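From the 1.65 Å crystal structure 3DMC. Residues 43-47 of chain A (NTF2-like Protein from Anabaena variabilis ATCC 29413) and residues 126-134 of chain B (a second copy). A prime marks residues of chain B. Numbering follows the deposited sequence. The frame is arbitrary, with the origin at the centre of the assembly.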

# COMPACT_ATOMS: atom_id res chain seq x y z
N PHE A 43 -4.34 5.96 13.17
CA PHE A 43 -3.27 5.58 12.22
C PHE A 43 -2.83 4.18 12.53
O PHE A 43 -2.76 3.76 13.68
CB PHE A 43 -2.07 6.55 12.21
CG PHE A 43 -1.33 6.69 13.53
CD1 PHE A 43 -1.85 7.46 14.56
CD2 PHE A 43 -0.11 6.10 13.73
CE1 PHE A 43 -1.16 7.60 15.76
CE2 PHE A 43 0.57 6.23 14.93
CZ PHE A 43 0.03 7.00 15.93
N TRP A 44 -2.54 3.45 11.47
CA TRP A 44 -2.07 2.06 11.57
C TRP A 44 -0.62 1.99 11.05
O TRP A 44 -0.30 2.53 9.99
CB TRP A 44 -2.96 1.14 10.71
CG TRP A 44 -3.56 -0.02 11.40
CD1 TRP A 44 -4.84 -0.12 11.87
CD2 TRP A 44 -2.94 -1.29 11.66
NE1 TRP A 44 -5.04 -1.34 12.43
CE2 TRP A 44 -3.90 -2.09 12.32
CE3 TRP A 44 -1.68 -1.82 11.44
CZ2 TRP A 44 -3.63 -3.39 12.74
CZ3 TRP A 44 -1.41 -3.13 11.85
CH2 TRP A 44 -2.38 -3.89 12.51
N PHE A 45 0.22 1.30 11.80
CA PHE A 45 1.64 1.15 11.47
C PHE A 45 2.09 -0.32 11.67
O PHE A 45 1.57 -1.03 12.49
CB PHE A 45 2.45 2.17 12.28
CG PHE A 45 3.90 2.25 11.93
CD1 PHE A 45 4.34 3.06 10.89
CD2 PHE A 45 4.85 1.53 12.65
CE1 PHE A 45 5.69 3.15 10.58
CE2 PHE A 45 6.19 1.61 12.34
CZ PHE A 45 6.61 2.42 11.31
N PRO A 46 3.06 -0.80 10.87
CA PRO A 46 3.23 -2.24 10.83
C PRO A 46 3.90 -2.91 12.00
O PRO A 46 3.64 -4.08 12.26
CB PRO A 46 4.08 -2.47 9.57
CG PRO A 46 3.82 -1.25 8.74
CD PRO A 46 3.71 -0.14 9.72
N MSE A 47 4.77 -2.18 12.68
CA MSE A 47 5.64 -2.78 13.70
C MSE A 47 6.12 -1.82 14.75
O MSE A 47 6.07 -0.60 14.62
CB MSE A 47 6.86 -3.47 13.05
CG MSE A 47 7.86 -2.54 12.43
SE MSE A 47 9.38 -3.55 11.64
CE MSE A 47 10.87 -3.00 12.75
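Chain B (126-134) YFGSDGKSN

How does the chain A strand present itself to the second copy? Residues 43-45 are extended, and their side chains alternate. Phe43 is buried but lies beyond the reach of the chain B stretch, Trp44 points its CA-to-CB bond toward it, and Phe45 points away. Chain B enters as the end of a strand at Tyr126′ and Phe127′, then leaves extended geometry at Gly128′ and continues as loop to its C-terminal residue, Asn134′.

What does this loop set around Trp44? The closest atom that each of three chain B residues brings to the six-membered part of the indole is an oxygen. Gly128′ O lies 3.4 Å from Trp44 CZ3, and Ser129′ OG approaches the ring edge, near its plane, 3.5 Å from Trp44 CH2. The chain terminus comes back to the same ring, with Asn134′ O 3.8 Å from Trp44 CZ2. Hydrogen bonds within chain B tie this loop together: Ser129′ OG donates to Ser133′ O at 2.7 Å, while Asp130′ OD1 accepts from Lys132′ N at 3.0 Å and from Ser133′ OG at 2.9 Å.

Where do the two backbones come closest? They do so at Pro46, where chain A has left its strand; its CA is 3.9 Å from Ser129′ CA. Pro46 CA also makes a CA-H...O contact with Gly128′ O at 3.4 Å, so this one carbonyl oxygen touches both Pro46 and the Trp44 ring. Chain B passes from Phe127′ O, 3.9 Å from Pro46 CG on the ring, to Ser129′ C, 3.5 Å from the backbone oxygen Pro46 O.

Does the contact continue past the proline? Hardly: the side chain of Met47, modelled as selenomethionine, starts sideways and its end leads away. No hydrogen bond joins the two stretches. Of the 281 Å² buried in all, nearly all of chain A's share lies on Trp44 and Pro46, 70 Å² each.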

# COMPACT_ATOMS: atom_id res chain seq x y z
N TYR B 126 2.83 -4.58 -0.64
CA TYR B 126 3.30 -3.87 0.56
C TYR B 126 2.72 -4.54 1.82
O TYR B 126 1.56 -4.98 1.82
CB TYR B 126 2.83 -2.42 0.52
CG TYR B 126 3.19 -1.59 -0.70
CD1 TYR B 126 2.43 -1.67 -1.87
CD2 TYR B 126 4.29 -0.71 -0.68
CE1 TYR B 126 2.74 -0.85 -3.00
CE2 TYR B 126 4.63 0.07 -1.82
CZ TYR B 126 3.85 -0.03 -2.98
OH TYR B 126 4.20 0.75 -4.05
N PHE B 127 3.54 -4.61 2.87
CA PHE B 127 3.17 -5.20 4.19
C PHE B 127 2.71 -4.12 5.17
O PHE B 127 3.41 -3.13 5.35
CB PHE B 127 4.38 -5.88 4.85
CG PHE B 127 4.99 -7.03 4.08
CD1 PHE B 127 4.29 -7.71 3.09
CD2 PHE B 127 6.23 -7.50 4.43
CE1 PHE B 127 4.87 -8.80 2.41
CE2 PHE B 127 6.80 -8.59 3.78
CZ PHE B 127 6.11 -9.22 2.77
N GLY B 128 1.56 -4.35 5.81
CA GLY B 128 0.96 -3.36 6.73
C GLY B 128 0.86 -3.78 8.17
O GLY B 128 0.48 -2.98 9.04
N SER B 129 1.20 -5.04 8.43
CA SER B 129 1.34 -5.54 9.79
C SER B 129 2.56 -6.47 9.96
O SER B 129 3.51 -6.44 9.16
CB SER B 129 0.05 -6.24 10.26
OG SER B 129 -0.02 -6.40 11.68
N ASP B 130 2.50 -7.32 10.97
CA ASP B 130 3.68 -8.08 11.44
C ASP B 130 3.57 -9.57 11.20
O ASP B 130 4.40 -10.35 11.68
CB ASP B 130 3.97 -7.83 12.91
CG ASP B 130 2.84 -8.23 13.80
OD1 ASP B 130 1.81 -8.71 13.28
OD2 ASP B 130 2.97 -8.03 15.04
N GLY B 131 2.55 -9.96 10.45
CA GLY B 131 2.31 -11.39 10.15
C GLY B 131 1.69 -12.21 11.26
O GLY B 131 1.43 -13.40 11.10
N LYS B 132 1.45 -11.54 12.39
CA LYS B 132 0.90 -12.15 13.61
C LYS B 132 -0.48 -11.57 13.94
O LYS B 132 -1.24 -12.07 14.80
CB LYS B 132 1.84 -11.89 14.81
CG LYS B 132 3.17 -12.56 14.74
CD LYS B 132 3.92 -12.34 16.04
CE LYS B 132 3.07 -12.75 17.22
N SER B 133 -0.81 -10.50 13.24
CA SER B 133 -1.98 -9.70 13.57
C SER B 133 -2.43 -8.83 12.40
O SER B 133 -1.65 -8.53 11.49
CB SER B 133 -1.67 -8.77 14.75
OG SER B 133 -0.68 -7.79 14.40
N ASN B 134 -3.70 -8.46 12.43
CA ASN B 134 -4.26 -7.56 11.43
C ASN B 134 -5.45 -6.70 11.89
O ASN B 134 -5.71 -6.57 13.10
CB ASN B 134 -4.61 -8.35 10.19
CG ASN B 134 -5.79 -9.30 10.41
OD1 ASN B 134 -6.56 -9.16 11.37
ND2 ASN B 134 -5.95 -10.26 9.50
OXT ASN B 134 -6.15 -6.09 11.05